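Local coordinates for chorismate mutase (Helicobacter pylori, PDB 6AL9) that catalyses the rearrangement of chorismate to prephenate, the branch-point step leading towards phenylalanine and tyrosine, as an all-helical enzyme of the type II (AroQ) family, at the interface of chains A and B. Sequence-based numbering; all coordinates share one arbitrary frame. Chains: chain A/B, Chorismate mutase.

Contact 1: the interface of chains A and B. Residues chain A 66-67, 71; chain B 27-28, 31, 82.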
# COMPACT_ATOMS: atom_id res chain seq x y z
N HIS A 66 -7.48 -10.08 -8.39
CA HIS A 66 -8.56 -9.40 -7.67
C HIS A 66 -8.57 -7.89 -7.82
O HIS A 66 -9.64 -7.28 -7.79
CB HIS A 66 -8.52 -9.74 -6.18
CG HIS A 66 -8.45 -11.21 -5.91
ND1 HIS A 66 -9.52 -12.05 -6.12
CD2 HIS A 66 -7.43 -11.99 -5.48
CE1 HIS A 66 -9.18 -13.28 -5.80
NE2 HIS A 66 -7.92 -13.27 -5.40
N LEU A 67 -7.40 -7.28 -7.94
CA LEU A 67 -7.34 -5.83 -8.07
C LEU A 67 -8.12 -5.42 -9.31
O LEU A 67 -8.05 -6.08 -10.34
CB LEU A 67 -5.92 -5.33 -8.21
CG LEU A 67 -4.93 -5.54 -7.07
CD1 LEU A 67 -3.68 -4.69 -7.30
CD2 LEU A 67 -5.57 -5.21 -5.72
N ILE A 71 -10.17 -0.51 -6.79
CA ILE A 71 -9.32 -0.89 -5.66
C ILE A 71 -7.95 -0.21 -5.74
O ILE A 71 -7.41 0.19 -4.72
CB ILE A 71 -9.13 -2.43 -5.57
CG1 ILE A 71 -10.45 -3.12 -5.23
CG2 ILE A 71 -8.03 -2.81 -4.57
CD1 ILE A 71 -10.41 -4.62 -5.39
N LEU B 27 -0.29 -6.55 -2.98
CA LEU B 27 -1.67 -6.25 -2.56
C LEU B 27 -2.67 -7.25 -3.15
O LEU B 27 -3.61 -7.65 -2.49
CB LEU B 27 -2.09 -4.81 -2.93
CG LEU B 27 -3.50 -4.44 -2.50
CD1 LEU B 27 -3.59 -4.32 -1.00
CD2 LEU B 27 -3.92 -3.14 -3.14
N ASP B 28 -2.44 -7.63 -4.39
CA ASP B 28 -3.22 -8.66 -5.03
C ASP B 28 -3.15 -9.99 -4.28
O ASP B 28 -4.17 -10.65 -4.08
CB ASP B 28 -2.75 -8.82 -6.48
CG ASP B 28 -3.82 -9.43 -7.38
OD1 ASP B 28 -4.99 -9.00 -7.28
OD2 ASP B 28 -3.48 -10.31 -8.20
N LEU B 31 -5.12 -9.87 -1.05
CA LEU B 31 -6.54 -10.12 -1.26
C LEU B 31 -6.86 -11.60 -1.49
O LEU B 31 -7.92 -12.06 -1.12
CB LEU B 31 -7.02 -9.28 -2.45
CG LEU B 31 -6.95 -7.79 -2.23
CD1 LEU B 31 -7.74 -7.10 -3.34
CD2 LEU B 31 -7.48 -7.45 -0.83
N ILE B 82 -9.91 -1.71 1.92
CA ILE B 82 -9.91 -2.45 0.69
C ILE B 82 -10.15 -3.95 0.93
O ILE B 82 -10.99 -4.57 0.30
CB ILE B 82 -8.59 -2.31 -0.05
CG1 ILE B 82 -8.50 -0.94 -0.72
CG2 ILE B 82 -8.46 -3.41 -1.10
CD1 ILE B 82 -7.08 -0.64 -1.17

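Contact 2: the interface of chains A and B. Residues chain A 51, 55, 58-59; chain B 17, 20-21, 24.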
# COMPACT_ATOMS: atom_id res chain seq x y z
N ARG A 51 1.31 12.61 -13.90
CA ARG A 51 2.05 11.44 -13.42
C ARG A 51 1.18 10.47 -12.59
O ARG A 51 1.24 9.26 -12.81
CB ARG A 51 3.28 11.90 -12.60
CG ARG A 51 4.07 10.81 -11.89
CD ARG A 51 4.82 9.88 -12.84
NE ARG A 51 5.58 8.86 -12.11
CZ ARG A 51 5.93 7.67 -12.59
NH1 ARG A 51 5.60 7.30 -13.81
NH2 ARG A 51 6.61 6.83 -11.83
N ILE A 55 0.51 6.63 -13.68
CA ILE A 55 0.72 5.47 -12.80
C ILE A 55 -0.51 4.56 -12.74
O ILE A 55 -0.43 3.37 -13.04
CB ILE A 55 1.14 5.93 -11.38
CG1 ILE A 55 2.60 6.42 -11.44
CG2 ILE A 55 0.97 4.82 -10.36
CD1 ILE A 55 3.15 6.93 -10.14
N ARG A 58 -1.28 2.83 -16.16
CA ARG A 58 -0.30 1.77 -16.37
C ARG A 58 -0.63 0.56 -15.49
O ARG A 58 -0.76 -0.56 -15.99
CB ARG A 58 1.13 2.27 -16.13
CG ARG A 58 2.21 1.22 -16.40
CD ARG A 58 3.62 1.67 -16.00
NE ARG A 58 3.82 1.68 -14.54
CZ ARG A 58 4.04 0.60 -13.79
NH1 ARG A 58 4.06 -0.61 -14.32
NH2 ARG A 58 4.21 0.74 -12.47
N LEU A 59 -0.81 0.77 -14.20
CA LEU A 59 -1.15 -0.34 -13.28
C LEU A 59 -2.47 -1.04 -13.62
O LEU A 59 -2.59 -2.26 -13.46
CB LEU A 59 -1.14 0.12 -11.82
CG LEU A 59 0.24 0.50 -11.31
CD1 LEU A 59 0.22 1.37 -10.07
CD2 LEU A 59 1.04 -0.77 -11.04
N ASP B 17 8.18 2.98 -10.34
CA ASP B 17 7.37 2.07 -11.17
C ASP B 17 7.59 0.61 -10.78
O ASP B 17 6.65 -0.20 -10.73
CB ASP B 17 7.74 2.24 -12.67
CG ASP B 17 7.23 3.53 -13.29
OD1 ASP B 17 6.46 4.32 -12.68
OD2 ASP B 17 7.60 3.76 -14.46
N ASP B 20 5.91 0.06 -7.59
CA ASP B 20 4.49 -0.02 -7.76
C ASP B 20 4.02 -1.34 -8.34
O ASP B 20 2.99 -1.81 -7.96
CB ASP B 20 3.97 1.15 -8.57
CG ASP B 20 3.98 2.45 -7.78
OD1 ASP B 20 3.94 2.38 -6.54
OD2 ASP B 20 4.00 3.54 -8.40
N ASN B 21 4.79 -1.96 -9.24
CA ASN B 21 4.51 -3.34 -9.69
C ASN B 21 4.53 -4.33 -8.54
O ASN B 21 3.62 -5.14 -8.39
CB ASN B 21 5.55 -3.81 -10.71
CG ASN B 21 5.44 -3.10 -12.07
OD1 ASN B 21 4.54 -2.30 -12.34
ND2 ASN B 21 6.39 -3.38 -12.92
N SER B 24 1.64 -3.47 -5.96
CA SER B 24 0.41 -3.96 -6.58
C SER B 24 0.31 -5.47 -6.50
O SER B 24 -0.74 -5.99 -6.16
CB SER B 24 0.41 -3.64 -8.09
OG SER B 24 0.27 -2.27 -8.30
O HOH W 1 4.16 3.40 -11.01
O HOH W 2 4.04 4.22 -13.88

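Contact 3: the interface of chains A and B. Residues chain A 23, 26-27, 29-30, 33; chain B 19, 23.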
# COMPACT_ATOMS: atom_id res chain seq x y z
N LEU A 23 5.20 -5.31 2.35
CA LEU A 23 4.42 -4.18 1.84
C LEU A 23 4.89 -2.87 2.52
O LEU A 23 5.09 -1.83 1.89
CB LEU A 23 2.95 -4.44 2.14
CG LEU A 23 1.84 -3.86 1.26
CD1 LEU A 23 1.98 -4.20 -0.22
CD2 LEU A 23 0.51 -4.36 1.78
N LEU A 26 8.42 -2.11 1.22
CA LEU A 26 8.31 -1.49 -0.12
C LEU A 26 7.82 -0.04 -0.03
O LEU A 26 8.27 0.82 -0.76
CB LEU A 26 7.38 -2.29 -1.04
CG LEU A 26 7.87 -3.59 -1.67
CD1 LEU A 26 6.79 -4.15 -2.57
CD2 LEU A 26 9.16 -3.44 -2.47
N LEU A 27 6.91 0.24 0.89
CA LEU A 27 6.39 1.62 1.03
C LEU A 27 7.46 2.57 1.58
O LEU A 27 7.57 3.72 1.17
CB LEU A 27 5.13 1.64 1.90
CG LEU A 27 4.56 3.03 2.15
CD1 LEU A 27 3.96 3.60 0.87
CD2 LEU A 27 3.52 2.94 3.26
N LYS A 29 10.67 2.20 1.03
CA LYS A 29 11.60 2.43 -0.06
C LYS A 29 11.02 3.46 -1.04
O LYS A 29 11.76 4.21 -1.70
CB LYS A 29 11.89 1.11 -0.79
CG LYS A 29 13.02 0.27 -0.18
CD LYS A 29 12.68 -1.24 -0.17
CE LYS A 29 13.93 -2.13 -0.18
NZ LYS A 29 14.51 -2.35 -1.55
N ARG A 30 9.70 3.45 -1.17
CA ARG A 30 9.04 4.31 -2.14
C ARG A 30 9.01 5.74 -1.64
O ARG A 30 9.07 6.70 -2.45
CB ARG A 30 7.62 3.81 -2.43
CG ARG A 30 6.95 4.45 -3.62
CD ARG A 30 5.45 4.18 -3.60
NE ARG A 30 4.82 4.41 -4.89
CZ ARG A 30 4.44 5.60 -5.34
NH1 ARG A 30 4.61 6.71 -4.60
NH2 ARG A 30 3.87 5.69 -6.53
N ILE A 33 12.66 7.10 -2.38
CA ILE A 33 12.77 7.56 -3.75
C ILE A 33 12.00 8.86 -3.97
O ILE A 33 12.47 9.73 -4.69
CB ILE A 33 12.25 6.51 -4.75
CG1 ILE A 33 13.17 5.31 -4.77
CG2 ILE A 33 12.22 7.06 -6.18
CD1 ILE A 33 12.56 4.18 -5.56
N LEU B 19 8.65 -0.41 -7.90
CA LEU B 19 8.02 -0.47 -6.58
C LEU B 19 6.54 -0.69 -6.70
O LEU B 19 5.98 -1.52 -6.02
CB LEU B 19 8.29 0.81 -5.78
CG LEU B 19 9.51 0.66 -4.87
CD1 LEU B 19 10.13 1.99 -4.50
CD2 LEU B 19 9.12 -0.08 -3.61
N LEU B 23 4.30 -3.62 -5.25
CA LEU B 23 3.31 -3.22 -4.25
C LEU B 23 1.94 -3.66 -4.68
O LEU B 23 1.15 -4.15 -3.87
CB LEU B 23 3.33 -1.70 -4.14
CG LEU B 23 3.20 -1.01 -2.78
CD1 LEU B 23 4.17 -1.51 -1.73
CD2 LEU B 23 3.44 0.49 -3.00

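Contact 1: the interface of chains A and B
B:Asp28 takes two backbone N-H groups of chain A on one carboxylate oxygen, OD1. They link the chains by polar contacts in this patch of the dimer interface. The amide N of A:His66 donates to B:Asp28 OD1 over 2.9 Å and meets its syn lone pair, on the side of OD2. The next amide, A:Leu67 N, donates to the same OD1 over 3.0 Å and comes nearly along its C-O bond. Both bonds are fairly straight. The carboxylate thereby fixes consecutive peptide N-H groups in the segment just before helix 69-92. CG of B:Asp28 stands anti to its own backbone N (chi1 -157°), which turns the acid from helix 9-41 towards that segment.

The apolar contacts are made by the side chain of A:Leu67 and its neighbours. Its CD2 methyl meets two leucines of helix 9-41. It lies 3.7 Å from B:Leu27 CD2, and the two side chains meet at a slant. It is equally near B:Leu31 CD1, but that side chain crosses A:Leu67 at about a right angle. B:Leu31 also touches CB of A:His66. Further along, helix 69-92 of chain A meets its counterpart helix 69-93 of chain B. There the gamma-methyls of A:Ile71 and B:Ile82 pack CG2 to CG2 at 3.5 Å.

The imidazole of A:His66 turns its edge to the backbone carbonyl of B:Asp28, with CD2 3.8 Å from O in the ring plane.

Contact 2: the interface of chains A and B
A:Arg58 reaches from helix 49-60 across to B:Asn21 on the long helix 9-41, and through waters to B:Asp17 and B:Asp20. From CB the chain runs straight through CG to CD, then bends at chi3 (73°) to bring the guanidinium edge to the amide oxygen of B:Asn21. The guanidinium and amide planes are 56° apart. NE hydrogen-bonds water 2, which in turn hydrogen-bonds B:Asp17 OD1. At the tip, NH1 and the side-chain oxygen OD1 of B:Asn21 form a hydrogen bond of 2.6 Å. It lies in the guanidinium plane and also in the carbonyl plane, on a lone pair. NH2 makes a weak bond to the same oxygen. It also holds water 1 at 3.0 Å, and this water hydrogen-bonds both B:Asp17 OD1 and B:Asp20 OD2.

A:Arg51 forms a salt bridge with B:Asp17, NH2 to OD1 at 2.7 Å. The arginine comes from above the carboxylate plane, and A:Ile55 CG1 lies over one face of its guanidinium, 3.7 Å from the plane. B:Asp17 OD1 therefore gathers one arginine directly and the other through water. A:Leu59 adds an apolar contact, with CD1 4.0 Å from B:Asp20 CB.

The site lies where the short middle helix of chain A runs beside the N-terminal half of the long helix of chain B.

Contact 3: the interface of chains A and B
B:Leu19 and B:Leu23, one helical turn apart, lie against the long helix 8-40 of chain A. B:Leu19 spreads its two methyls over different residues. CD1 meets A:Ile33 CD1 tip to tip at 3.4 Å, a tight fit. The same methyl rests on the backbone of A:Arg30, 3.5 Å from CA. CD2 turns the other way, to A:Leu26 CD2 at 3.5 Å, and those side chains run past each other in opposite directions.

B:Leu23 presses its CD1 on A:Leu26 CB, also at 3.4 Å. A:Leu26 is thus flanked by both leucines. B:Leu23 then meets its symmetry mate, A:Leu23, CD1 to CD1 at 3.8 Å, and the two side chains cross at about a right angle.

CG of A:Arg30 points away from its backbone N (chi1 -168°), and the extended chain leaves B:Leu19 after CB, which is 3.7 Å from B:Leu19 CD1. It takes the guanidinium to face the carboxylate of B:Asp20, with NE 2.8 Å from OD1 and NH2 2.9 Å from OD2. A:Lys29 adds a lighter contact through CB.

The patch joins the long N-terminal helices of the two subunits through interleaved leucines. It probably steadies the dimer core and so places A:Arg30, which lines the ligand pocket, against the partner subunit.

The long helix of chain B runs through all three contacts, supplying B:Asp17, B:Asp20, B:Asn21 and B:Ser24 to contact 2, B:Leu19 and B:Leu23 to contact 3, and B:Leu27, B:Asp28 and B:Leu31 to contact 1. The C-alpha centres of contacts 2 and 3 are about 11 Å apart. Contact 1 lies about 14 Å from contact 2 and 16 Å from contact 3. Chain A meets it with its long helix, its middle helix and the segment entering its last helix, where A:Ile71 meets B:Ile82. A:Arg30 of contact 3 faces B:Asp20 of contact 2, which couples them. Each recurs with the chains exchanged, giving the family's intertwined dimer.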